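Local coordinates for Serine/threonine-protein acetyltransferase HopZ1a (Pseudomonas syringae pv. syringae, PDB 5KLP), which acetylates serine and threonine residues of host proteins, tubulin among the targets, from acetyl-CoA, with inositol hexakisphosphate as cofactor, and so impairs the host microtubule network and immunity, at residues T67-M72 and L85-D90; C189-L194 and D326-Q331; A105-F110 and K199-A204. The protein carries 10 engineered substitutions. All blocks are in the same frame, centred on the assembly; numbering follows the deposited sequence.

Contact 1 (T67-M72 and L85-D90)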
loop_
_atom_site.group_PDB
_atom_site.type_symbol
_atom_site.label_atom_id
_atom_site.label_comp_id
_atom_site.label_asym_id
_atom_site.label_seq_id
_atom_site.Cartn_x
_atom_site.Cartn_y
_atom_site.Cartn_z
ATOM N N THR A 67 10.489 3.139 11.082
ATOM C CA THR A 67 11.318 4.110 11.793
ATOM C C THR A 67 11.620 5.343 10.948
ATOM O O THR A 67 11.660 6.466 11.452
ATOM C CB THR A 67 12.652 3.459 12.236
ATOM O OG1 THR A 67 12.370 2.427 13.187
ATOM C CG2 THR A 67 13.587 4.476 12.866
ATOM N N HIS A 68 11.810 5.144 9.652
ATOM C CA HIS A 68 12.202 6.260 8.813
ATOM C C HIS A 68 11.052 6.769 7.957
ATOM O O HIS A 68 11.251 7.650 7.112
ATOM C CB HIS A 68 13.381 5.849 7.941
ATOM C CG HIS A 68 14.589 5.471 8.738
ATOM N ND1 HIS A 68 15.326 6.395 9.443
ATOM C CD2 HIS A 68 15.157 4.267 8.989
ATOM C CE1 HIS A 68 16.315 5.784 10.071
ATOM N NE2 HIS A 68 16.238 4.493 9.809
ATOM N N LEU A 69 9.849 6.244 8.196
ATOM C CA LEU A 69 8.695 6.602 7.366
ATOM C C LEU A 69 8.341 8.086 7.440
ATOM O O LEU A 69 8.023 8.708 6.415
ATOM C CB LEU A 69 7.473 5.762 7.751
ATOM C CG LEU A 69 6.226 6.066 6.914
ATOM C CD1 LEU A 69 6.535 5.873 5.443
ATOM C CD2 LEU A 69 5.055 5.205 7.341
ATOM N N ASP A 70 8.399 8.668 8.632
ATOM C CA ASP A 70 8.074 10.087 8.776
ATOM C C ASP A 70 8.915 10.946 7.825
ATOM O O ASP A 70 8.413 11.907 7.242
ATOM C CB ASP A 70 8.279 10.570 10.216
ATOM C CG ASP A 70 7.245 10.009 11.175
ATOM O OD1 ASP A 70 6.205 9.487 10.711
ATOM O OD2 ASP A 70 7.463 10.111 12.401
ATOM N N ALA A 71 10.185 10.596 7.658
ATOM C CA ALA A 71 11.064 11.385 6.796
ATOM C C ALA A 71 10.631 11.276 5.338
ATOM O O ALA A 71 10.608 12.267 4.606
ATOM C CB ALA A 71 12.509 10.953 6.955
HETATM N N MSE A 72 10.267 10.074 4.914
HETATM C CA MSE A 72 9.839 9.889 3.541
HETATM C C MSE A 72 8.471 10.516 3.303
HETATM O O MSE A 72 8.212 11.086 2.244
HETATM C CB MSE A 72 9.833 8.403 3.184
HETATM C CG MSE A 72 11.217 7.788 3.175
HETATM SE SE MSE A 72 11.143 5.846 2.936
HETATM C CE MSE A 72 10.796 5.325 4.780
ATOM N N LEU A 85 -0.274 13.151 3.130
ATOM C CA LEU A 85 -0.020 11.852 3.716
ATOM C C LEU A 85 0.434 11.986 5.170
ATOM O O LEU A 85 1.261 12.832 5.502
ATOM C CB LEU A 85 1.022 11.108 2.881
ATOM C CG LEU A 85 1.497 9.747 3.392
ATOM C CD1 LEU A 85 0.313 8.777 3.492
ATOM C CD2 LEU A 85 2.587 9.204 2.472
ATOM N N LYS A 86 -0.121 11.149 6.033
ATOM C CA LYS A 86 0.262 11.136 7.439
ATOM C C LYS A 86 0.641 9.732 7.874
ATOM O O LYS A 86 0.067 8.750 7.418
ATOM C CB LYS A 86 -0.859 11.678 8.330
ATOM C CG LYS A 86 -1.238 13.109 8.007
ATOM C CD LYS A 86 -2.160 13.707 9.054
ATOM C CE LYS A 86 -1.338 14.299 10.202
ATOM N NZ LYS A 86 -2.175 15.027 11.194
ATOM N N HIS A 87 1.633 9.646 8.739
ATOM C CA HIS A 87 1.990 8.393 9.382
ATOM C C HIS A 87 1.364 8.386 10.768
ATOM O O HIS A 87 1.692 9.236 11.585
ATOM C CB HIS A 87 3.519 8.258 9.459
ATOM C CG HIS A 87 4.000 7.086 10.259
ATOM N ND1 HIS A 87 5.285 7.008 10.757
ATOM C CD2 HIS A 87 3.378 5.941 10.638
ATOM C CE1 HIS A 87 5.431 5.869 11.411
ATOM N NE2 HIS A 87 4.290 5.204 11.355
ATOM N N PHE A 88 0.454 7.453 11.032
ATOM C CA PHE A 88 -0.115 7.344 12.377
ATOM C C PHE A 88 0.468 6.112 13.046
ATOM O O PHE A 88 0.689 5.090 12.389
ATOM C CB PHE A 88 -1.644 7.267 12.349
ATOM C CG PHE A 88 -2.311 8.504 11.802
ATOM C CD1 PHE A 88 -2.097 9.745 12.389
ATOM C CD2 PHE A 88 -3.190 8.419 10.731
ATOM C CE1 PHE A 88 -2.719 10.881 11.893
ATOM C CE2 PHE A 88 -3.810 9.547 10.232
ATOM C CZ PHE A 88 -3.577 10.784 10.816
ATOM N N ARG A 89 0.753 6.207 14.342
ATOM C CA ARG A 89 1.394 5.096 15.042
ATOM C C ARG A 89 0.386 4.017 15.426
ATOM O O ARG A 89 0.758 2.913 15.818
ATOM C CB ARG A 89 2.132 5.610 16.287
ATOM N N ASP A 90 -0.893 4.335 15.279
ATOM C CA ASP A 90 -1.979 3.407 15.582
ATOM C C ASP A 90 -3.230 3.921 14.867
ATOM O O ASP A 90 -3.336 5.123 14.642
ATOM C CB ASP A 90 -2.194 3.313 17.105
ATOM C CG ASP A 90 -3.185 2.225 17.498
ATOM O OD1 ASP A 90 -4.409 2.422 17.310
ATOM O OD2 ASP A 90 -2.735 1.180 18.017
#

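Contact 2 (C189-L194 and D326-Q331). With IHP (inositol hexakisphosphate), chain D.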
loop_
_atom_site.group_PDB
_atom_site.type_symbol
_atom_site.label_atom_id
_atom_site.label_comp_id
_atom_site.label_asym_id
_atom_site.label_seq_id
_atom_site.Cartn_x
_atom_site.Cartn_y
_atom_site.Cartn_z
ATOM N N CYS A 189 5.656 -4.155 3.891
ATOM C CA CYS A 189 4.334 -3.549 3.850
ATOM C C CYS A 189 4.368 -2.037 4.009
ATOM O O CYS A 189 3.508 -1.342 3.480
ATOM C CB CYS A 189 3.450 -4.182 4.928
ATOM S SG CYS A 189 2.688 -5.730 4.342
ATOM N N VAL A 190 5.374 -1.516 4.699
ATOM C CA VAL A 190 5.499 -0.078 4.789
ATOM C C VAL A 190 5.769 0.523 3.411
ATOM O O VAL A 190 5.206 1.556 3.075
ATOM C CB VAL A 190 6.611 0.348 5.749
ATOM C CG1 VAL A 190 6.737 1.853 5.769
ATOM C CG2 VAL A 190 6.337 -0.174 7.163
HETATM N N MSE A 191 6.636 -0.117 2.627
HETATM C CA MSE A 191 6.974 0.385 1.298
HETATM C C MSE A 191 5.764 0.267 0.358
HETATM O O MSE A 191 5.507 1.183 -0.427
HETATM C CB MSE A 191 8.182 -0.363 0.721
HETATM C CG MSE A 191 9.522 0.065 1.338
HETATM SE SE MSE A 191 9.790 2.029 1.178
HETATM C CE MSE A 191 9.500 2.510 3.065
ATOM N N TYR A 192 5.020 -0.839 0.432
ATOM C CA TYR A 192 3.807 -0.957 -0.395
ATOM C C TYR A 192 2.806 0.123 -0.004
ATOM O O TYR A 192 2.194 0.753 -0.856
ATOM C CB TYR A 192 3.145 -2.338 -0.267
ATOM C CG TYR A 192 3.802 -3.402 -1.117
ATOM C CD1 TYR A 192 3.541 -3.493 -2.477
ATOM C CD2 TYR A 192 4.719 -4.296 -0.558
ATOM C CE1 TYR A 192 4.165 -4.468 -3.264
ATOM C CE2 TYR A 192 5.337 -5.263 -1.329
ATOM C CZ TYR A 192 5.053 -5.347 -2.677
ATOM O OH TYR A 192 5.677 -6.313 -3.437
ATOM N N SER A 193 2.649 0.335 1.298
ATOM C CA SER A 193 1.688 1.319 1.774
ATOM C C SER A 193 2.075 2.734 1.343
ATOM O O SER A 193 1.214 3.529 0.966
ATOM C CB SER A 193 1.555 1.239 3.304
ATOM O OG SER A 193 1.018 -0.016 3.708
ATOM N N LEU A 194 3.367 3.053 1.431
ATOM C CA LEU A 194 3.854 4.363 0.995
ATOM C C LEU A 194 3.646 4.517 -0.507
ATOM O O LEU A 194 3.140 5.537 -0.977
ATOM C CB LEU A 194 5.336 4.554 1.369
ATOM C CG LEU A 194 6.005 5.829 0.849
ATOM C CD1 LEU A 194 5.252 7.059 1.350
ATOM C CD2 LEU A 194 7.489 5.906 1.255
ATOM N N ASP A 326 11.870 -3.326 -3.542
ATOM C CA ASP A 326 13.161 -2.982 -2.937
ATOM C C ASP A 326 13.797 -1.836 -3.718
ATOM O O ASP A 326 14.503 -0.993 -3.156
ATOM C CB ASP A 326 14.049 -4.226 -2.899
ATOM C CG ASP A 326 13.389 -5.376 -2.122
ATOM O OD1 ASP A 326 12.939 -5.169 -0.961
ATOM O OD2 ASP A 326 13.244 -6.467 -2.702
ATOM N N GLY A 327 13.499 -1.783 -5.014
ATOM C CA GLY A 327 13.896 -0.662 -5.846
ATOM C C GLY A 327 13.161 0.612 -5.450
ATOM O O GLY A 327 13.746 1.695 -5.423
ATOM N N PHE A 328 11.871 0.484 -5.150
ATOM C CA PHE A 328 11.095 1.628 -4.691
ATOM C C PHE A 328 11.695 2.204 -3.392
ATOM O O PHE A 328 11.764 3.417 -3.221
ATOM C CB PHE A 328 9.619 1.242 -4.492
ATOM C CG PHE A 328 8.781 2.351 -3.906
ATOM C CD1 PHE A 328 8.475 3.479 -4.655
ATOM C CD2 PHE A 328 8.348 2.287 -2.592
ATOM C CE1 PHE A 328 7.725 4.518 -4.108
ATOM C CE2 PHE A 328 7.610 3.317 -2.037
ATOM C CZ PHE A 328 7.296 4.437 -2.798
ATOM N N ARG A 329 12.144 1.333 -2.492
ATOM C CA ARG A 329 12.740 1.800 -1.240
ATOM C C ARG A 329 13.999 2.628 -1.509
ATOM O O ARG A 329 14.190 3.661 -0.886
ATOM C CB ARG A 329 13.060 0.636 -0.300
ATOM C CG ARG A 329 13.661 1.070 1.053
ATOM C CD ARG A 329 13.611 -0.099 2.053
ATOM N NE ARG A 329 13.744 -1.335 1.310
ATOM C CZ ARG A 329 12.942 -2.387 1.398
ATOM N NH1 ARG A 329 11.922 -2.428 2.247
ATOM N NH2 ARG A 329 13.192 -3.417 0.626
ATOM N N LEU A 330 14.844 2.165 -2.428
ATOM C CA LEU A 330 16.042 2.897 -2.826
ATOM C C LEU A 330 15.669 4.277 -3.379
ATOM O O LEU A 330 16.326 5.279 -3.100
ATOM C CB LEU A 330 16.826 2.097 -3.871
ATOM C CG LEU A 330 17.265 0.692 -3.422
ATOM C CD1 LEU A 330 18.064 -0.002 -4.514
ATOM C CD2 LEU A 330 18.080 0.746 -2.133
ATOM N N GLN A 331 14.612 4.313 -4.182
ATOM C CA GLN A 331 14.109 5.557 -4.749
ATOM C C GLN A 331 13.682 6.544 -3.664
ATOM O O GLN A 331 13.986 7.743 -3.744
ATOM C CB GLN A 331 12.933 5.267 -5.681
ATOM C CG GLN A 331 12.120 6.481 -6.042
ATOM C CD GLN A 331 10.867 6.110 -6.819
ATOM O OE1 GLN A 331 10.931 5.781 -8.006
ATOM N NE2 GLN A 331 9.723 6.118 -6.134
HETATM C C1 IHP D . 8.817 8.130 -10.464
HETATM C C2 IHP D . 8.240 6.825 -9.751
HETATM C C3 IHP D . 8.683 5.366 -10.152
HETATM C C4 IHP D . 9.674 5.312 -11.406
HETATM C C5 IHP D . 9.711 6.505 -12.343
HETATM C C6 IHP D . 9.980 7.705 -11.445
HETATM O O11 IHP D . 7.884 8.859 -11.020
HETATM P P1 IHP D . 7.435 10.472 -10.765
HETATM O O21 IHP D . 5.915 10.603 -10.831
HETATM O O31 IHP D . 8.042 11.358 -11.858
HETATM O O41 IHP D . 7.877 11.050 -9.431
HETATM O O12 IHP D . 6.877 6.874 -9.559
HETATM P P2 IHP D . 6.327 6.901 -7.968
HETATM O O22 IHP D . 6.892 8.142 -7.245
HETATM O O32 IHP D . 4.802 6.903 -7.823
HETATM O O42 IHP D . 6.925 5.684 -7.221
HETATM O O13 IHP D . 7.607 4.726 -10.386
HETATM P P3 IHP D . 6.831 3.378 -9.737
HETATM O O23 IHP D . 6.428 3.407 -8.262
HETATM O O33 IHP D . 5.584 3.563 -10.601
HETATM O O43 IHP D . 7.524 2.053 -10.039
HETATM O O14 IHP D . 9.516 4.187 -12.118
HETATM P P4 IHP D . 10.470 2.888 -11.944
HETATM O O24 IHP D . 10.088 2.070 -10.709
HETATM O O34 IHP D . 10.442 1.980 -13.191
HETATM O O44 IHP D . 11.938 3.316 -11.759
HETATM O O15 IHP D . 8.696 6.616 -13.214
HETATM P P5 IHP D . 8.879 6.429 -14.900
HETATM O O25 IHP D . 10.243 5.816 -15.233
HETATM O O35 IHP D . 7.789 5.480 -15.471
HETATM O O45 IHP D . 8.779 7.761 -15.650
HETATM O O16 IHP D . 10.389 8.747 -12.167
HETATM P P6 IHP D . 11.492 9.850 -11.677
HETATM O O26 IHP D . 12.586 9.175 -10.852
HETATM O O36 IHP D . 12.145 10.560 -12.877
HETATM O O46 IHP D . 10.832 10.935 -10.819
#

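Contact 3 (A105-F110 and K199-A204). With IHP (inositol hexakisphosphate), chain D.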
loop_
_atom_site.group_PDB
_atom_site.type_symbol
_atom_site.label_atom_id
_atom_site.label_comp_id
_atom_site.label_asym_id
_atom_site.label_seq_id
_atom_site.Cartn_x
_atom_site.Cartn_y
_atom_site.Cartn_z
ATOM N N ALA A 105 -9.449 15.736 1.844
ATOM C CA ALA A 105 -8.846 14.528 1.289
ATOM C C ALA A 105 -7.468 14.286 1.915
ATOM O O ALA A 105 -6.596 15.152 1.847
ATOM C CB ALA A 105 -8.732 14.629 -0.229
ATOM N N PHE A 106 -7.252 13.118 2.516
ATOM C CA PHE A 106 -5.910 12.796 2.993
ATOM C C PHE A 106 -5.647 11.299 2.978
ATOM O O PHE A 106 -6.564 10.490 2.787
ATOM C CB PHE A 106 -5.670 13.385 4.393
ATOM C CG PHE A 106 -6.475 12.746 5.498
ATOM C CD1 PHE A 106 -5.965 11.669 6.214
ATOM C CD2 PHE A 106 -7.719 13.247 5.852
ATOM C CE1 PHE A 106 -6.692 11.084 7.246
ATOM C CE2 PHE A 106 -8.446 12.670 6.881
ATOM C CZ PHE A 106 -7.928 11.584 7.584
ATOM N N ARG A 107 -4.382 10.940 3.158
ATOM C CA ARG A 107 -3.985 9.543 3.156
ATOM C C ARG A 107 -3.284 9.248 4.477
ATOM O O ARG A 107 -2.669 10.137 5.077
ATOM C CB ARG A 107 -3.034 9.222 1.989
ATOM C CG ARG A 107 -3.236 9.998 0.665
ATOM C CD ARG A 107 -4.627 9.920 0.175
ATOM N NE ARG A 107 -4.864 10.314 -1.218
ATOM C CZ ARG A 107 -4.766 11.544 -1.722
ATOM N NH1 ARG A 107 -4.345 12.567 -0.994
ATOM N NH2 ARG A 107 -5.069 11.743 -2.995
ATOM N N ALA A 108 -3.383 8.006 4.933
ATOM C CA ALA A 108 -2.805 7.624 6.210
ATOM C C ALA A 108 -2.138 6.255 6.102
ATOM O O ALA A 108 -2.690 5.345 5.481
ATOM C CB ALA A 108 -3.876 7.607 7.292
ATOM N N ILE A 109 -0.961 6.117 6.711
ATOM C CA ILE A 109 -0.301 4.828 6.849
ATOM C C ILE A 109 -0.199 4.489 8.326
ATOM O O ILE A 109 0.207 5.319 9.137
ATOM C CB ILE A 109 1.096 4.835 6.211
ATOM C CG1 ILE A 109 0.991 5.154 4.717
ATOM C CG2 ILE A 109 1.822 3.496 6.441
ATOM C CD1 ILE A 109 2.328 5.391 4.036
ATOM N N PHE A 110 -0.578 3.275 8.694
ATOM C CA PHE A 110 -0.543 2.911 10.101
ATOM C C PHE A 110 -0.353 1.413 10.222
ATOM O O PHE A 110 -0.745 0.663 9.330
ATOM C CB PHE A 110 -1.823 3.370 10.820
ATOM C CG PHE A 110 -3.092 2.843 10.202
ATOM C CD1 PHE A 110 -3.614 1.619 10.584
ATOM C CD2 PHE A 110 -3.757 3.579 9.234
ATOM C CE1 PHE A 110 -4.803 1.131 10.005
ATOM C CE2 PHE A 110 -4.939 3.098 8.643
ATOM C CZ PHE A 110 -5.457 1.875 9.034
ATOM N N LYS A 199 0.273 6.435 -5.248
ATOM C CA LYS A 199 -0.564 6.028 -6.390
ATOM C C LYS A 199 -2.011 6.476 -6.215
ATOM O O LYS A 199 -2.688 6.813 -7.185
ATOM C CB LYS A 199 -0.516 4.508 -6.596
ATOM C CG LYS A 199 0.869 3.960 -6.948
ATOM C CD LYS A 199 1.506 4.753 -8.093
ATOM C CE LYS A 199 2.805 4.121 -8.549
ATOM N NZ LYS A 199 3.464 4.951 -9.588
ATOM N N ALA A 200 -2.479 6.486 -4.974
ATOM C CA ALA A 200 -3.844 6.915 -4.676
ATOM C C ALA A 200 -4.000 8.391 -5.000
ATOM O O ALA A 200 -5.037 8.829 -5.472
ATOM C CB ALA A 200 -4.170 6.666 -3.232
ATOM N N HIS A 201 -2.946 9.150 -4.719
ATOM C CA HIS A 201 -2.903 10.562 -5.056
ATOM C C HIS A 201 -2.867 10.743 -6.563
ATOM O O HIS A 201 -3.627 11.534 -7.108
ATOM C CB HIS A 201 -1.679 11.233 -4.413
ATOM C CG HIS A 201 -1.592 12.706 -4.683
ATOM N ND1 HIS A 201 -2.707 13.493 -4.883
ATOM C CD2 HIS A 201 -0.526 13.533 -4.797
ATOM C CE1 HIS A 201 -2.332 14.742 -5.096
ATOM N NE2 HIS A 201 -1.013 14.793 -5.052
ATOM N N LYS A 202 -1.989 10.004 -7.239
ATOM C CA LYS A 202 -1.887 10.134 -8.690
ATOM C C LYS A 202 -3.190 9.751 -9.386
ATOM O O LYS A 202 -3.522 10.293 -10.435
ATOM C CB LYS A 202 -0.754 9.279 -9.260
ATOM C CG LYS A 202 0.642 9.800 -9.014
ATOM C CD LYS A 202 1.662 8.975 -9.800
ATOM C CE LYS A 202 3.030 9.663 -9.852
ATOM N NZ LYS A 202 4.042 9.118 -8.936
ATOM N N ASN A 203 -3.941 8.844 -8.775
ATOM C CA ASN A 203 -5.209 8.402 -9.344
ATOM C C ASN A 203 -6.383 8.918 -8.520
ATOM O O ASN A 203 -7.377 8.224 -8.339
ATOM C CB ASN A 203 -5.231 6.874 -9.428
ATOM C CG ASN A 203 -4.146 6.328 -10.357
ATOM O OD1 ASN A 203 -4.337 6.253 -11.569
ATOM N ND2 ASN A 203 -3.000 5.965 -9.793
ATOM N N ALA A 204 -6.263 10.149 -8.038
ATOM C CA ALA A 204 -7.245 10.710 -7.115
ATOM C C ALA A 204 -8.660 10.730 -7.714
ATOM O O ALA A 204 -9.647 10.584 -6.991
ATOM C CB ALA A 204 -6.825 12.109 -6.680
HETATM C C1 IHP D . 8.817 8.130 -10.464
HETATM C C2 IHP D . 8.240 6.825 -9.751
HETATM C C3 IHP D . 8.683 5.366 -10.152
HETATM C C4 IHP D . 9.674 5.312 -11.406
HETATM C C5 IHP D . 9.711 6.505 -12.343
HETATM C C6 IHP D . 9.980 7.705 -11.445
HETATM O O11 IHP D . 7.884 8.859 -11.020
HETATM P P1 IHP D . 7.435 10.472 -10.765
HETATM O O21 IHP D . 5.915 10.603 -10.831
HETATM O O31 IHP D . 8.042 11.358 -11.858
HETATM O O41 IHP D . 7.877 11.050 -9.431
HETATM O O12 IHP D . 6.877 6.874 -9.559
HETATM P P2 IHP D . 6.327 6.901 -7.968
HETATM O O22 IHP D . 6.892 8.142 -7.245
HETATM O O32 IHP D . 4.802 6.903 -7.823
HETATM O O42 IHP D . 6.925 5.684 -7.221
HETATM O O13 IHP D . 7.607 4.726 -10.386
HETATM P P3 IHP D . 6.831 3.378 -9.737
HETATM O O23 IHP D . 6.428 3.407 -8.262
HETATM O O33 IHP D . 5.584 3.563 -10.601
HETATM O O43 IHP D . 7.524 2.053 -10.039
HETATM O O14 IHP D . 9.516 4.187 -12.118
HETATM P P4 IHP D . 10.470 2.888 -11.944
HETATM O O24 IHP D . 10.088 2.070 -10.709
HETATM O O34 IHP D . 10.442 1.980 -13.191
HETATM O O44 IHP D . 11.938 3.316 -11.759
HETATM O O15 IHP D . 8.696 6.616 -13.214
HETATM P P5 IHP D . 8.879 6.429 -14.900
HETATM O O25 IHP D . 10.243 5.816 -15.233
HETATM O O35 IHP D . 7.789 5.480 -15.471
HETATM O O45 IHP D . 8.779 7.761 -15.650
HETATM O O16 IHP D . 10.389 8.747 -12.167
HETATM P P6 IHP D . 11.492 9.850 -11.677
HETATM O O26 IHP D . 12.586 9.175 -10.852
HETATM O O36 IHP D . 12.145 10.560 -12.877
HETATM O O46 IHP D . 10.832 10.935 -10.819
HETATM O O HOH W 1 -6.993 9.365 -3.719
#

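Contact 1 (T67-M72 and L85-D90)
A histidine-carboxylate hydrogen bond, His87 to Asp70, joins helix 61-79 to strand 85-87, at one edge of the mixed sheet. His87 ND1 donates to Asp70 OD1 at 2.6 Å, a short but bent bond with an N-H...O angle of 140°. The oxygen is approached from above the carboxylate plane and sits slightly tilted from the imidazole plane, near the ring edge; carboxylate and ring are turned 57° against each other. Leu69, the neighbouring helix residue, occupies one face of the same ring. Its CD2 lies 3.7 Å from the centroid of the His87 ring and 14° off the normal, the geometry of a CH-pi contact. CG of Leu69 is anti to the backbone N, which extends the branch from the helix toward the strand. The bond at ND1 and the methyl over one face restrict how far the imidazole can turn. Here the helix packs beside strand 85-87 of the YopJ-family acetyltransferase fold, where backbone hydrogen bonds tie Lys86 and Phe88 to the next strand, 105-110. The other ring nitrogen of His87, NE2, is hydrogen-bonded to a citrate that probably came from the crystallisation liquor.

Contact 2 (C189-L194 and D326-Q331)
Met191, a selenomethionine in the crystal, reaches from helix 189-202 to Phe328 and Arg329 of helix 324-340. Its CG is anti to the carbonyl carbon, and the chain then bends at chi2 and again at chi3, which lays the selenium against CA and CB of Arg329. SE is 3.8 Å from Arg329 CB and 4.0 Å from Phe328 CD2. Relative to the phenyl ring it makes a Met-aromatic contact, with SE oblique to the ring and 5.0 Å from the Phe328 centroid. The backbone takes part as well: Met191 O comes within 3.4 Å of Phe328 CE2. Farther round the ring, Leu194 CG meets Phe328 CZ at the edge, the two side chains crossing at about a right angle. These contacts are made where the short helix segments pass at 70°, with axes 9.8 Å apart, a buried crossing of the helix that begins with active-site Cys189 and helix 324-340, which lines the inositol hexakisphosphate pocket. Phe328 CG is anti to the backbone N (chi1 175°), and the ring extends from there until its edge also faces phosphate oxygen O42 of the ligand. Gln331, one turn on, is extended beyond CG, and its NE2 donates to that oxygen over 3.0 Å in a nearly straight bond of 165°. Arg329 runs at about a right angle to Met191, its NH1 3.6 Å from Met191 CG. Arg329 NH1 also forms salt bridges to Asp65 and Asp188, carboxylates that would be expected to balance the buried guanidinium charge.

Contact 3 (A105-F110 and K199-A204)
The C-terminal end of helix 189-202, part of the inositol hexakisphosphate site, lies against strand 105-110 through one long side chain, that of Arg107. The guanidinium reaches the helix with NH2 leading, and CB of His201 stands over one of its faces. Ala200 O and Ala204 CB lie near its edge, the latter 4.1 Å from NH2. Arg107 and His201 cross at about a right angle, and their flat groups are turned 71° apart. Direct contact is supplemented by a water, which accepts from Arg107 NH2 at 3.1 Å and donates to Ala200 O at 2.7 Å, so the bridge serves a carbonyl close to the helix end. The other nitrogens of Arg107 are bound elsewhere: NE in a salt bridge to Asp128 on the neighbouring strand, NH1 to the carbonyl of Gly82. Asn203, just past the helix, turns its amide back, and ND2 donates to Lys199 O at 2.8 Å. That oxygen also accepts from Asn203 N, the two donors coming from opposite faces of its plane. On the ligand side, Lys199 NZ binds O33 at 2.7 Å and O32 of the inositol hexakisphosphate, while Lys202 NZ binds O32 at 2.6 Å. Two lysines one helical turn apart, sharing a phosphate oxygen, belong to the basic pocket that holds the cofactor in this YopJ-family acetyltransferase.

From the N terminus, contact 1 closes first, as a short loop between helix 61-79 and strand 85-87, with 12 residues between its segments. Strand 105-110 then opens contact 3, and helix 189-202 opens contact 2 before contact 3 closes at 199-204; contact 2 closes only at 326-331, so these two loops cross. Helix 189-202 serves both of them and packs on two strands of the sheet, 85-87 and 105-110: Leu194 CD1 lies 3.6 Å from Leu85 CD2, and Ile109 CD1 lies 3.6 Å from Leu194 CA. Contacts 1 and 3 meet through these neighbouring strands. Contacts 2 and 3 both reach the inositol hexakisphosphate; together they join the sheet, helix 189-202 and the C-terminal helix 324-340.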